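Local coordinates for halogenase (Chondromyces crocatus, PDB 3E1T), which binds FAD and probably uses the flavin to chlorinate a precursor of chondrochloren, as a variant of the FAD-dependent halogenases, at residues Asn170-Ser175 / Gly302-Phe307; Gly15-Ser20 / Ser314-Ala319; Gly146-Asn151 / Glu156-Ala161; Glu6-Ile11 / Gly125-Glu130. One frame throughout, in Å; residues are numbered along the deposited sequence.

Contact 1 (Asn170-Ser175 / Gly302-Phe307); sequences NRTRVS and GDAACF. With FAD (flavin-adenine dinucleotide), chain C.
Asp-303 and Asn-170 form the nearest backbone pair of this contact, their CA atoms 5.1 Å apart, and the aspartate is the side chain that reaches both the loop and the cofactor. Its CB lies 3.6 Å from Asn-170 N. With CG set opposite the carbonyl carbon (chi1 -81°), the carboxylate is directed at the ribityl chain of FAD, and CG itself stands 3.6 Å from FAD C3'. OD1 accepts a hydrogen bond from FAD O3' at 2.7 Å. OD2, the other branch, packs near C3' and has water 1 beside it. That water accepts from Asn-170 N and is also close to FAD O2A; more acceptors surround it than its two protons can serve, so its donations to OD2 and O2A are not both assured. The backbone of Asp-303 adds a further grip: its N donates to FAD O2P over 3.1 Å, nearly straight at 161°.

Further along, the methyl CG2 of Thr-172 packs against Ala-304, 4.2 Å from its CB. The threonine hydroxyl faces its own loop: OG1 accepts from Val-174 N at 3.1 Å, an ST turn, and is also hydrogen-bonded to Asp-166. Ser-175 CB packs against the carbonyl oxygen of Ala-304.

Phe-307 extends the 302-307 side to the flavin end of the cofactor, its CE1 3.4 Å from FAD C1'. Gly-302 has positive phi, and its CA passes close to O2P, where a side chain would collide with the phosphate. A Gly-Asp pair meeting pyrophosphate and ribityl chain in this way is characteristic of the FAD site of flavoprotein monooxygenase-like folds, to which flavin-dependent halogenases belong.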
# COMPACT_ATOMS: atom_id res chain seq x y z
N ASN A 170 6.50 7.36 -1.47
CA ASN A 170 7.70 6.75 -0.90
C ASN A 170 8.95 7.62 -1.05
O ASN A 170 9.89 7.52 -0.26
CB ASN A 170 7.91 5.34 -1.46
CG ASN A 170 8.47 5.34 -2.88
OD1 ASN A 170 7.73 5.50 -3.86
ND2 ASN A 170 9.76 5.12 -2.99
N ARG A 171 8.94 8.49 -2.06
CA ARG A 171 10.07 9.40 -2.28
C ARG A 171 9.89 10.75 -1.58
O ARG A 171 10.51 11.73 -1.98
CB ARG A 171 10.31 9.61 -3.78
CG ARG A 171 10.61 8.35 -4.58
CD ARG A 171 12.06 7.89 -4.44
NE ARG A 171 12.97 8.66 -5.28
CZ ARG A 171 14.30 8.56 -5.26
NH1 ARG A 171 14.90 7.71 -4.44
NH2 ARG A 171 15.03 9.31 -6.08
N THR A 172 9.04 10.81 -0.55
CA THR A 172 8.85 12.05 0.20
C THR A 172 10.18 12.66 0.61
O THR A 172 11.12 11.95 1.03
CB THR A 172 7.98 11.87 1.46
OG1 THR A 172 8.09 13.04 2.27
CG2 THR A 172 8.44 10.65 2.29
N ARG A 173 10.27 13.98 0.48
CA ARG A 173 11.46 14.72 0.90
C ARG A 173 11.21 15.51 2.19
O ARG A 173 12.09 16.23 2.65
CB ARG A 173 12.01 15.60 -0.25
CG ARG A 173 11.07 16.71 -0.76
CD ARG A 173 11.48 17.23 -2.16
NE ARG A 173 12.65 18.10 -2.14
CZ ARG A 173 13.38 18.42 -3.21
NH1 ARG A 173 13.06 17.96 -4.41
NH2 ARG A 173 14.43 19.22 -3.08
N VAL A 174 10.02 15.36 2.77
CA VAL A 174 9.63 16.16 3.94
C VAL A 174 9.21 15.36 5.17
O VAL A 174 9.01 15.93 6.25
CB VAL A 174 8.51 17.21 3.60
CG1 VAL A 174 8.96 18.17 2.48
CG2 VAL A 174 7.19 16.53 3.22
N SER A 175 9.09 14.04 5.04
CA SER A 175 8.57 13.23 6.16
C SER A 175 9.44 13.28 7.41
O SER A 175 8.93 13.10 8.51
CB SER A 175 8.33 11.78 5.75
OG SER A 175 9.56 11.11 5.53
N GLY A 302 -0.42 7.62 3.73
CA GLY A 302 -0.03 6.74 2.65
C GLY A 302 1.42 6.31 2.75
O GLY A 302 1.93 6.14 3.84
N ASP A 303 2.08 6.17 1.60
CA ASP A 303 3.43 5.64 1.56
C ASP A 303 4.43 6.57 2.25
O ASP A 303 5.53 6.14 2.62
CB ASP A 303 3.88 5.43 0.13
CG ASP A 303 3.37 4.14 -0.48
OD1 ASP A 303 2.50 3.45 0.10
OD2 ASP A 303 3.86 3.83 -1.58
N ALA A 304 4.08 7.84 2.39
CA ALA A 304 4.94 8.78 3.13
C ALA A 304 5.08 8.32 4.57
O ALA A 304 6.15 8.49 5.16
CB ALA A 304 4.35 10.19 3.08
N ALA A 305 4.01 7.77 5.15
CA ALA A 305 4.01 7.28 6.52
C ALA A 305 4.57 5.85 6.68
O ALA A 305 5.46 5.60 7.50
CB ALA A 305 2.60 7.34 7.07
N CYS A 306 4.02 4.91 5.92
CA CYS A 306 4.37 3.50 6.11
C CYS A 306 3.92 2.67 4.93
O CYS A 306 3.04 3.08 4.16
CB CYS A 306 3.75 2.95 7.40
SG CYS A 306 1.95 2.92 7.40
N PHE A 307 4.55 1.51 4.77
CA PHE A 307 4.15 0.52 3.76
C PHE A 307 4.62 -0.88 4.20
O PHE A 307 5.69 -1.02 4.79
CB PHE A 307 4.73 0.88 2.38
CG PHE A 307 4.31 -0.08 1.29
CD1 PHE A 307 2.98 -0.14 0.87
CD2 PHE A 307 5.23 -0.95 0.73
CE1 PHE A 307 2.59 -1.03 -0.11
CE2 PHE A 307 4.85 -1.86 -0.25
CZ PHE A 307 3.53 -1.89 -0.68
PA FAD C . 1.82 7.87 -4.41
O1A FAD C . 0.85 7.04 -5.21
O2A FAD C . 3.25 7.50 -4.55
O5B FAD C . 1.63 9.40 -4.89
C5B FAD C . 2.36 10.46 -4.29
C4B FAD C . 2.37 11.67 -5.23
O4B FAD C . 3.18 12.71 -4.71
C3B FAD C . 2.94 11.31 -6.59
O3B FAD C . 1.99 11.66 -7.57
C2B FAD C . 4.19 12.16 -6.74
O2B FAD C . 4.29 12.65 -8.04
C1B FAD C . 3.94 13.28 -5.74
N9A FAD C . 5.15 13.88 -5.15
C8A FAD C . 6.32 13.28 -4.77
N7A FAD C . 7.13 14.24 -4.25
C5A FAD C . 6.49 15.43 -4.29
C6A FAD C . 6.85 16.73 -3.90
N6A FAD C . 8.09 17.03 -3.49
N1A FAD C . 5.94 17.75 -4.07
C2A FAD C . 4.71 17.52 -4.64
N3A FAD C . 4.38 16.24 -5.03
C4A FAD C . 5.25 15.21 -4.85
N1 FAD C . -0.87 -1.08 -3.74
C2 FAD C . -2.10 -1.59 -4.06
O2 FAD C . -3.09 -1.07 -3.54
N3 FAD C . -2.19 -2.66 -4.92
C4 FAD C . -1.05 -3.22 -5.49
O4 FAD C . -1.14 -4.16 -6.28
C4X FAD C . 0.19 -2.71 -5.16
N5 FAD C . 1.35 -3.24 -5.70
C5X FAD C . 2.58 -2.71 -5.36
C6 FAD C . 3.76 -3.24 -5.90
C7 FAD C . 5.00 -2.69 -5.54
C7M FAD C . 6.26 -3.41 -5.95
C8 FAD C . 5.07 -1.62 -4.65
C8M FAD C . 6.38 -1.13 -4.09
C9 FAD C . 3.89 -1.09 -4.13
C9A FAD C . 2.65 -1.62 -4.48
N10 FAD C . 1.49 -1.07 -3.95
C10 FAD C . 0.27 -1.62 -4.28
C1' FAD C . 1.56 0.17 -3.08
C2' FAD C . 1.14 1.46 -3.80
O2' FAD C . 2.08 1.72 -4.82
C3' FAD C . 1.11 2.65 -2.82
O3' FAD C . 0.69 2.24 -1.54
C4' FAD C . 0.18 3.79 -3.22
O4' FAD C . 0.59 4.32 -4.46
C5' FAD C . 0.24 4.89 -2.16
O5' FAD C . -0.34 6.06 -2.66
P FAD C . 0.11 7.51 -2.13
O1P FAD C . -0.99 8.50 -2.42
O2P FAD C . 0.39 7.47 -0.66
O3P FAD C . 1.49 7.81 -2.85
O HOH W 1 4.83 5.79 -3.28
O HOH W 2 8.57 8.50 5.11

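Contact 2 (Gly15-Ser20 / Ser314-Ala319); sequences GGPGGS and SGVHLA. With FAD (flavin-adenine dinucleotide), chain C.
Val-316 places CG1 opposite its backbone N (chi1 170°), which carries that methyl to Pro-17, while CG2, opposite the carbonyl carbon, is left beside the flavin. CG1 meets Pro-17 CB at 4.0 Å, an apolar contact between the first turns of two helices. CG2 comes within 3.4 Å of FAD O2, the oxygen that also accepts a hydrogen bond from Val-316 N at 2.8 Å and 164°. One residue thus supplies an amide to the pyrimidine edge of the isoalloxazine and a methyl to the neighbouring helix.

The second meeting point has almost no side chain. Gly-18 and Ala-319 bring their CA atoms to 4.7 Å, and the glycine CA lies 3.8 Å from Ala-319 O. A CB on Gly-18 would clash with FAD O1P, so the absence of a side chain leaves room for that phosphate oxygen. Gly-18 N donates to O1P over 2.8 Å with an N-H...O angle of 147°. Ala-319 turns its methyl to the same phosphate group, where it packs 3.8 Å from O2P.

Gly-16 occupies the N-cap of helix 17-27, and a CB there would collide with FAD O5B. Gly-315 also passes close to the cofactor, its CA beside O3'. Both helices therefore present N-terminal turns to FAD: one start would probably stabilise the phosphate charge, and the other may polarise the flavin C2=O2, favouring negative charge there if the flavin is reduced. Arg-110 of helix 110-123 touches both Pro-17 and Val-316. Glycine-rich turn, helix start and phosphate-binding amide together fit the GxGxxG dinucleotide-binding motif of a Rossmann-type fold.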
# COMPACT_ATOMS: atom_id res chain seq x y z
N GLY A 15 -0.57 14.29 -5.22
CA GLY A 15 -1.93 14.03 -5.69
C GLY A 15 -2.25 12.59 -6.10
O GLY A 15 -3.11 12.37 -6.95
N GLY A 16 -1.55 11.63 -5.50
CA GLY A 16 -1.90 10.22 -5.68
C GLY A 16 -3.14 9.94 -4.86
O GLY A 16 -3.75 10.88 -4.36
N PRO A 17 -3.55 8.67 -4.73
CA PRO A 17 -4.80 8.36 -4.01
C PRO A 17 -4.87 8.87 -2.58
O PRO A 17 -5.94 9.26 -2.14
CB PRO A 17 -4.88 6.83 -4.04
CG PRO A 17 -4.04 6.44 -5.24
CD PRO A 17 -2.91 7.44 -5.25
N GLY A 18 -3.76 8.85 -1.85
CA GLY A 18 -3.72 9.44 -0.51
C GLY A 18 -4.06 10.92 -0.51
O GLY A 18 -4.99 11.35 0.17
N GLY A 19 -3.31 11.70 -1.29
CA GLY A 19 -3.47 13.15 -1.34
C GLY A 19 -4.79 13.65 -1.90
O GLY A 19 -5.46 14.48 -1.28
N SER A 20 -5.19 13.14 -3.06
CA SER A 20 -6.46 13.53 -3.67
C SER A 20 -7.65 13.17 -2.78
O SER A 20 -8.61 13.95 -2.67
CB SER A 20 -6.62 12.91 -5.05
OG SER A 20 -6.63 11.50 -4.95
N SER A 314 -2.47 -4.12 -0.25
CA SER A 314 -3.06 -3.24 0.76
C SER A 314 -2.65 -1.77 0.67
O SER A 314 -3.17 -0.96 1.43
CB SER A 314 -2.74 -3.76 2.15
OG SER A 314 -1.36 -3.62 2.43
N GLY A 315 -1.75 -1.44 -0.25
CA GLY A 315 -1.13 -0.11 -0.31
C GLY A 315 -2.13 1.02 -0.52
O GLY A 315 -2.18 1.98 0.27
N VAL A 316 -2.94 0.92 -1.57
CA VAL A 316 -3.89 2.00 -1.87
C VAL A 316 -4.98 2.08 -0.81
O VAL A 316 -5.46 3.17 -0.50
CB VAL A 316 -4.45 1.93 -3.30
CG1 VAL A 316 -5.62 2.90 -3.49
CG2 VAL A 316 -3.35 2.22 -4.33
N HIS A 317 -5.36 0.94 -0.24
CA HIS A 317 -6.32 0.94 0.86
C HIS A 317 -5.78 1.72 2.06
O HIS A 317 -6.50 2.53 2.65
CB HIS A 317 -6.67 -0.51 1.25
CG HIS A 317 -7.28 -0.64 2.61
ND1 HIS A 317 -8.50 -0.10 2.94
CD2 HIS A 317 -6.85 -1.29 3.72
CE1 HIS A 317 -8.79 -0.39 4.19
NE2 HIS A 317 -7.80 -1.11 4.69
N LEU A 318 -4.53 1.45 2.43
CA LEU A 318 -3.89 2.10 3.57
C LEU A 318 -3.79 3.60 3.35
O LEU A 318 -4.08 4.39 4.24
CB LEU A 318 -2.49 1.50 3.83
CG LEU A 318 -2.50 0.13 4.54
CD1 LEU A 318 -1.10 -0.42 4.68
CD2 LEU A 318 -3.17 0.22 5.88
N ALA A 319 -3.37 3.99 2.15
CA ALA A 319 -3.28 5.40 1.76
C ALA A 319 -4.63 6.12 1.86
O ALA A 319 -4.71 7.23 2.40
CB ALA A 319 -2.71 5.52 0.37
PA FAD C . 1.82 7.87 -4.41
O1A FAD C . 0.85 7.04 -5.21
O2A FAD C . 3.25 7.50 -4.55
O5B FAD C . 1.63 9.40 -4.89
C5B FAD C . 2.36 10.46 -4.29
C4B FAD C . 2.37 11.67 -5.23
O4B FAD C . 3.18 12.71 -4.71
C3B FAD C . 2.94 11.31 -6.59
O3B FAD C . 1.99 11.66 -7.57
C2B FAD C . 4.19 12.16 -6.74
O2B FAD C . 4.29 12.65 -8.04
C1B FAD C . 3.94 13.28 -5.74
N9A FAD C . 5.15 13.88 -5.15
C8A FAD C . 6.32 13.28 -4.77
N7A FAD C . 7.13 14.24 -4.25
C5A FAD C . 6.49 15.43 -4.29
C6A FAD C . 6.85 16.73 -3.90
N6A FAD C . 8.09 17.03 -3.49
N1A FAD C . 5.94 17.75 -4.07
C2A FAD C . 4.71 17.52 -4.64
N3A FAD C . 4.38 16.24 -5.03
C4A FAD C . 5.25 15.21 -4.85
N1 FAD C . -0.87 -1.08 -3.74
C2 FAD C . -2.10 -1.59 -4.06
O2 FAD C . -3.09 -1.07 -3.54
N3 FAD C . -2.19 -2.66 -4.92
C4 FAD C . -1.05 -3.22 -5.49
O4 FAD C . -1.14 -4.16 -6.28
C4X FAD C . 0.19 -2.71 -5.16
N5 FAD C . 1.35 -3.24 -5.70
C5X FAD C . 2.58 -2.71 -5.36
C6 FAD C . 3.76 -3.24 -5.90
C7 FAD C . 5.00 -2.69 -5.54
C7M FAD C . 6.26 -3.41 -5.95
C8 FAD C . 5.07 -1.62 -4.65
C8M FAD C . 6.38 -1.13 -4.09
C9 FAD C . 3.89 -1.09 -4.13
C9A FAD C . 2.65 -1.62 -4.48
N10 FAD C . 1.49 -1.07 -3.95
C10 FAD C . 0.27 -1.62 -4.28
C1' FAD C . 1.56 0.17 -3.08
C2' FAD C . 1.14 1.46 -3.80
O2' FAD C . 2.08 1.72 -4.82
C3' FAD C . 1.11 2.65 -2.82
O3' FAD C . 0.69 2.24 -1.54
C4' FAD C . 0.18 3.79 -3.22
O4' FAD C . 0.59 4.32 -4.46
C5' FAD C . 0.24 4.89 -2.16
O5' FAD C . -0.34 6.06 -2.66
P FAD C . 0.11 7.51 -2.13
O1P FAD C . -0.99 8.50 -2.42
O2P FAD C . 0.39 7.47 -0.66
O3P FAD C . 1.49 7.81 -2.85

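Contact 3 (Gly146-Asn151 / Glu156-Ala161); sequences GVRYRN and ELMAHA
Val-147 and Ala-159 satisfy each other's backbone in a hydrogen-bonded antiparallel pair: Val-147 N gives to Ala-159 O at 2.9 Å, and Ala-159 N returns a bond to Val-147 O at 3.2 Å. Two residues on, past the non-hydrogen-bonded pair Arg-148/Met-158, Tyr-149 N donates to Leu-157 O, and Leu-157 N to Tyr-149 O at 2.7 Å. All four are fairly straight (155° or more). Three acceptors also receive CA-H contacts from residues of the adjoining non-hydrogen-bonded pairs: Val-147 O from Met-158, Leu-157 O from Arg-148 and Tyr-149 O from Glu-156. At the other edge of the strand, Gly-146, Arg-148 and Arg-150 form backbone hydrogen bonds with strand 133-140, at Leu-138, Ile-135, Asp-136 and Glu-133.

Beyond the Val-147/Ala-159 pair, Gly-146 faces His-160 in a non-hydrogen-bonded pair, their CA atoms 3.9 Å apart. A CB on the glycine would clash with Ala-159 O and the imidazole.

Arg-148 CD rests 3.3 Å from Glu-156 CD, yet NH1 remains 4.2 Å from OE2. The carboxylate oxygen stands off the plane in which the guanidinium N-H groups point, leaving attraction between charges without a bond. The arginine NE finds its partner in a salt bridge with Asp-136.

On the other face Leu-157 CB sits over the Tyr-149 ring, 4.1 Å from its centroid and 26° off the normal, a CH-pi contact. The phenol is swung across the neighbouring strand because CG is lodged between backbone N and carbonyl carbon (chi1 64°). Alternating hydrogen-bonded and non-hydrogen-bonded pairs on adjacent antiparallel strands make this a beta hairpin.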
# COMPACT_ATOMS: atom_id res chain seq x y z
N GLY A 146 3.44 26.28 6.76
CA GLY A 146 3.37 26.44 5.32
C GLY A 146 4.35 25.57 4.59
O GLY A 146 4.95 24.67 5.17
N VAL A 147 4.50 25.83 3.29
CA VAL A 147 5.45 25.11 2.47
C VAL A 147 6.21 26.07 1.55
O VAL A 147 5.71 27.15 1.23
CB VAL A 147 4.76 24.00 1.60
CG1 VAL A 147 4.12 22.92 2.49
CG2 VAL A 147 3.74 24.61 0.63
N ARG A 148 7.42 25.68 1.15
CA ARG A 148 8.09 26.29 0.00
C ARG A 148 7.98 25.34 -1.18
O ARG A 148 8.24 24.15 -1.03
CB ARG A 148 9.57 26.58 0.30
CG ARG A 148 10.45 26.60 -0.97
CD ARG A 148 11.85 27.20 -0.79
NE ARG A 148 12.46 26.87 0.50
CZ ARG A 148 12.50 27.70 1.52
NH1 ARG A 148 11.97 28.91 1.41
NH2 ARG A 148 13.07 27.33 2.66
N TYR A 149 7.61 25.87 -2.34
CA TYR A 149 7.51 25.08 -3.57
C TYR A 149 8.04 25.83 -4.78
O TYR A 149 8.25 27.04 -4.72
CB TYR A 149 6.05 24.65 -3.82
CG TYR A 149 5.08 25.78 -4.09
CD1 TYR A 149 4.73 26.14 -5.39
CD2 TYR A 149 4.48 26.47 -3.04
CE1 TYR A 149 3.83 27.18 -5.64
CE2 TYR A 149 3.58 27.51 -3.27
CZ TYR A 149 3.25 27.86 -4.57
OH TYR A 149 2.36 28.88 -4.81
N ARG A 150 8.25 25.10 -5.88
CA ARG A 150 8.50 25.70 -7.19
C ARG A 150 7.26 25.46 -8.04
O ARG A 150 6.76 24.34 -8.10
CB ARG A 150 9.71 25.08 -7.89
CG ARG A 150 10.90 24.76 -7.01
CD ARG A 150 11.99 24.07 -7.82
NE ARG A 150 12.75 25.02 -8.63
CZ ARG A 150 13.53 24.68 -9.65
NH1 ARG A 150 13.67 23.41 -10.01
NH2 ARG A 150 14.19 25.62 -10.32
N ASN A 151 6.77 26.51 -8.70
CA ASN A 151 5.61 26.37 -9.60
C ASN A 151 6.03 25.81 -10.97
O ASN A 151 7.14 25.31 -11.11
CB ASN A 151 4.82 27.69 -9.71
CG ASN A 151 5.56 28.78 -10.48
OD1 ASN A 151 6.62 28.54 -11.07
ND2 ASN A 151 4.99 29.97 -10.50
N GLU A 156 10.26 29.90 -7.32
CA GLU A 156 10.14 29.49 -5.93
C GLU A 156 9.15 30.37 -5.16
O GLU A 156 9.35 31.59 -5.03
CB GLU A 156 11.52 29.55 -5.28
CG GLU A 156 11.61 28.94 -3.90
CD GLU A 156 13.03 28.96 -3.36
OE1 GLU A 156 13.84 28.09 -3.77
OE2 GLU A 156 13.33 29.83 -2.51
N LEU A 157 8.08 29.76 -4.64
CA LEU A 157 7.04 30.49 -3.90
C LEU A 157 6.72 29.89 -2.53
O LEU A 157 7.33 28.90 -2.11
CB LEU A 157 5.76 30.57 -4.72
CG LEU A 157 5.72 31.42 -5.99
CD1 LEU A 157 4.28 31.50 -6.48
CD2 LEU A 157 6.29 32.82 -5.75
N MET A 158 5.75 30.48 -1.84
CA MET A 158 5.30 29.98 -0.54
C MET A 158 3.79 30.03 -0.37
O MET A 158 3.10 30.83 -1.01
CB MET A 158 5.99 30.74 0.60
CG MET A 158 7.46 30.42 0.73
SD MET A 158 8.30 31.42 1.96
CE MET A 158 8.31 33.05 1.18
N ALA A 159 3.28 29.17 0.51
CA ALA A 159 1.87 29.15 0.88
C ALA A 159 1.72 28.72 2.33
O ALA A 159 2.56 28.00 2.85
CB ALA A 159 1.08 28.23 -0.05
N HIS A 160 0.65 29.16 2.99
CA HIS A 160 0.46 28.92 4.42
C HIS A 160 -0.89 28.30 4.70
O HIS A 160 -1.83 28.50 3.95
CB HIS A 160 0.61 30.22 5.22
CG HIS A 160 1.83 31.02 4.87
ND1 HIS A 160 1.82 32.39 4.76
CD2 HIS A 160 3.11 30.64 4.60
CE1 HIS A 160 3.02 32.82 4.43
NE2 HIS A 160 3.82 31.78 4.33
N ALA A 161 -0.99 27.54 5.80
CA ALA A 161 -2.22 26.87 6.19
C ALA A 161 -2.15 26.43 7.63
O ALA A 161 -1.07 26.37 8.21
CB ALA A 161 -2.49 25.66 5.28

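Contact 4 (Glu6-Ile11 / Gly125-Glu130); sequences EVFDLI and GVDVRE
The guanidinium of Arg-129 meets the carboxylate of Glu-6 edge-on: OE1 lies near the guanidinium plane, and the two flat groups are 26° apart. Asp-127 OD2 also lies in plane at an edge of the guanidinium, making Glu-6, Arg-129 and Asp-127 a salt-bridge network on the protein surface. It links the N-terminal strand 6-8 to strand 127-129, an outermost strand of the parallel sheet in the Rossmann-type part of the fold.

The stronger component is Arg-129 NH2 to Glu-6 OE1, 3.2 Å, approaching on the syn side of the carboxylate and 24° out of its plane. NH1 makes weak bonds of 3.4 Å to both Glu-6 OE1 and Glu-6 OE2. The arm gets there by bends at chi2 and chi3, while Glu-6 runs extended beyond CG to meet it from the opposite direction.

Asp-127 is less firmly engaged: its OD2 is 3.8 Å from Arg-129 NH1, a long salt bridge within the strand. Nearby, the arginine probably offsets the mutual repulsion of two carboxylates whose oxygens, Glu-6 OE2 and Asp-127 OD2, stand 4.8 Å apart. Leu-34 of strand 33-36 is touched by both Phe-8 and Arg-129, placing the network beside the sheet.

The Phe-8 ring and the Asp-127 carboxylate are turned 71° to each other, and OD2 sits at the ring edge, near its plane, 3.9 Å from CE1.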
# COMPACT_ATOMS: atom_id res chain seq x y z
N GLU A 6 -0.30 32.96 -0.18
CA GLU A 6 -1.69 32.51 -0.05
C GLU A 6 -1.94 31.75 1.25
O GLU A 6 -1.05 31.07 1.76
CB GLU A 6 -2.05 31.63 -1.25
CG GLU A 6 -1.63 32.21 -2.60
CD GLU A 6 -2.04 31.35 -3.79
OE1 GLU A 6 -1.21 31.13 -4.70
OE2 GLU A 6 -3.20 30.89 -3.84
N VAL A 7 -3.15 31.89 1.80
CA VAL A 7 -3.54 31.22 3.05
C VAL A 7 -4.68 30.21 2.82
O VAL A 7 -5.68 30.52 2.16
CB VAL A 7 -3.90 32.25 4.17
CG1 VAL A 7 -5.06 33.17 3.74
CG2 VAL A 7 -4.21 31.53 5.49
N PHE A 8 -4.51 29.00 3.36
CA PHE A 8 -5.48 27.92 3.18
C PHE A 8 -5.85 27.29 4.52
O PHE A 8 -5.27 27.62 5.55
CB PHE A 8 -4.92 26.88 2.21
CG PHE A 8 -4.71 27.38 0.81
CD1 PHE A 8 -5.72 27.30 -0.14
CD2 PHE A 8 -3.49 27.94 0.43
CE1 PHE A 8 -5.53 27.75 -1.43
CE2 PHE A 8 -3.28 28.40 -0.86
CZ PHE A 8 -4.30 28.31 -1.80
N ASP A 9 -6.85 26.41 4.54
CA ASP A 9 -7.08 25.62 5.75
C ASP A 9 -6.09 24.44 5.75
O ASP A 9 -5.61 24.04 6.81
CB ASP A 9 -8.53 25.15 5.86
CG ASP A 9 -9.54 26.31 5.94
OD1 ASP A 9 -10.37 26.41 5.01
OD2 ASP A 9 -9.51 27.09 6.92
N LEU A 10 -5.76 23.93 4.56
CA LEU A 10 -4.96 22.71 4.41
C LEU A 10 -4.14 22.75 3.14
O LEU A 10 -4.67 23.09 2.08
CB LEU A 10 -5.87 21.47 4.38
CG LEU A 10 -5.32 20.09 3.98
CD1 LEU A 10 -4.31 19.60 5.02
CD2 LEU A 10 -6.47 19.08 3.83
N ILE A 11 -2.86 22.39 3.24
CA ILE A 11 -2.04 22.13 2.06
C ILE A 11 -1.67 20.65 2.02
O ILE A 11 -1.08 20.13 2.98
CB ILE A 11 -0.76 22.98 2.03
CG1 ILE A 11 -1.11 24.48 2.00
CG2 ILE A 11 0.10 22.59 0.82
CD1 ILE A 11 -0.03 25.40 2.53
N GLY A 125 -13.98 20.93 -5.16
CA GLY A 125 -13.61 22.28 -4.73
C GLY A 125 -12.16 22.46 -4.33
O GLY A 125 -11.81 23.47 -3.71
N VAL A 126 -11.32 21.49 -4.68
CA VAL A 126 -9.90 21.54 -4.29
C VAL A 126 -9.12 22.34 -5.31
O VAL A 126 -9.28 22.15 -6.52
CB VAL A 126 -9.26 20.13 -4.13
CG1 VAL A 126 -7.78 20.25 -3.82
CG2 VAL A 126 -9.97 19.32 -3.04
N ASP A 127 -8.26 23.23 -4.81
CA ASP A 127 -7.33 23.99 -5.62
C ASP A 127 -6.12 23.12 -5.96
O ASP A 127 -5.10 23.18 -5.27
CB ASP A 127 -6.91 25.25 -4.84
CG ASP A 127 -6.19 26.28 -5.69
OD1 ASP A 127 -5.63 25.94 -6.76
OD2 ASP A 127 -6.16 27.45 -5.26
N VAL A 128 -6.21 22.30 -7.01
CA VAL A 128 -5.08 21.43 -7.34
C VAL A 128 -4.19 22.06 -8.41
O VAL A 128 -4.68 22.66 -9.38
CB VAL A 128 -5.47 19.94 -7.67
CG1 VAL A 128 -6.90 19.63 -7.24
CG2 VAL A 128 -5.25 19.58 -9.14
N ARG A 129 -2.89 21.94 -8.22
CA ARG A 129 -1.93 22.53 -9.13
C ARG A 129 -0.81 21.55 -9.43
O ARG A 129 -0.02 21.21 -8.55
CB ARG A 129 -1.38 23.84 -8.54
CG ARG A 129 -2.34 25.01 -8.73
CD ARG A 129 -2.46 25.88 -7.49
NE ARG A 129 -1.36 26.83 -7.40
CZ ARG A 129 -1.39 27.96 -6.69
NH1 ARG A 129 -2.48 28.30 -6.00
NH2 ARG A 129 -0.33 28.74 -6.68
N GLU A 130 -0.79 21.07 -10.68
CA GLU A 130 0.23 20.15 -11.16
C GLU A 130 1.50 20.92 -11.49
O GLU A 130 1.51 22.15 -11.43
CB GLU A 130 -0.29 19.36 -12.36
CG GLU A 130 -1.40 18.37 -11.99
CD GLU A 130 -2.11 17.79 -13.20
OE1 GLU A 130 -1.51 17.68 -14.29
OE2 GLU A 130 -3.30 17.43 -13.06

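How the contacts relate
From the N terminus, strand 6-8 and the start of strand 10-13 enter contact 4, and the glycine-rich turn and helix start at 15-20 enter contact 2. Contact 4 closes first, at 125-130, joining strand 6-8 of the mixed sheet to edge strand 127-129 of the parallel sheet; contact 2 stays open until 314-319, so the two cross. Within that long span contact 3 closes a hairpin, and then contact 1 joins 170-175 to 302-307, in series. Contacts 3 and 4 touch through probable backbone hydrogen bonds from His-160 to Glu-6 and Phe-8. Contacts 1 and 2 touch at Gly-302 with Ala-319 and bring the later chain back onto the FAD-binding core.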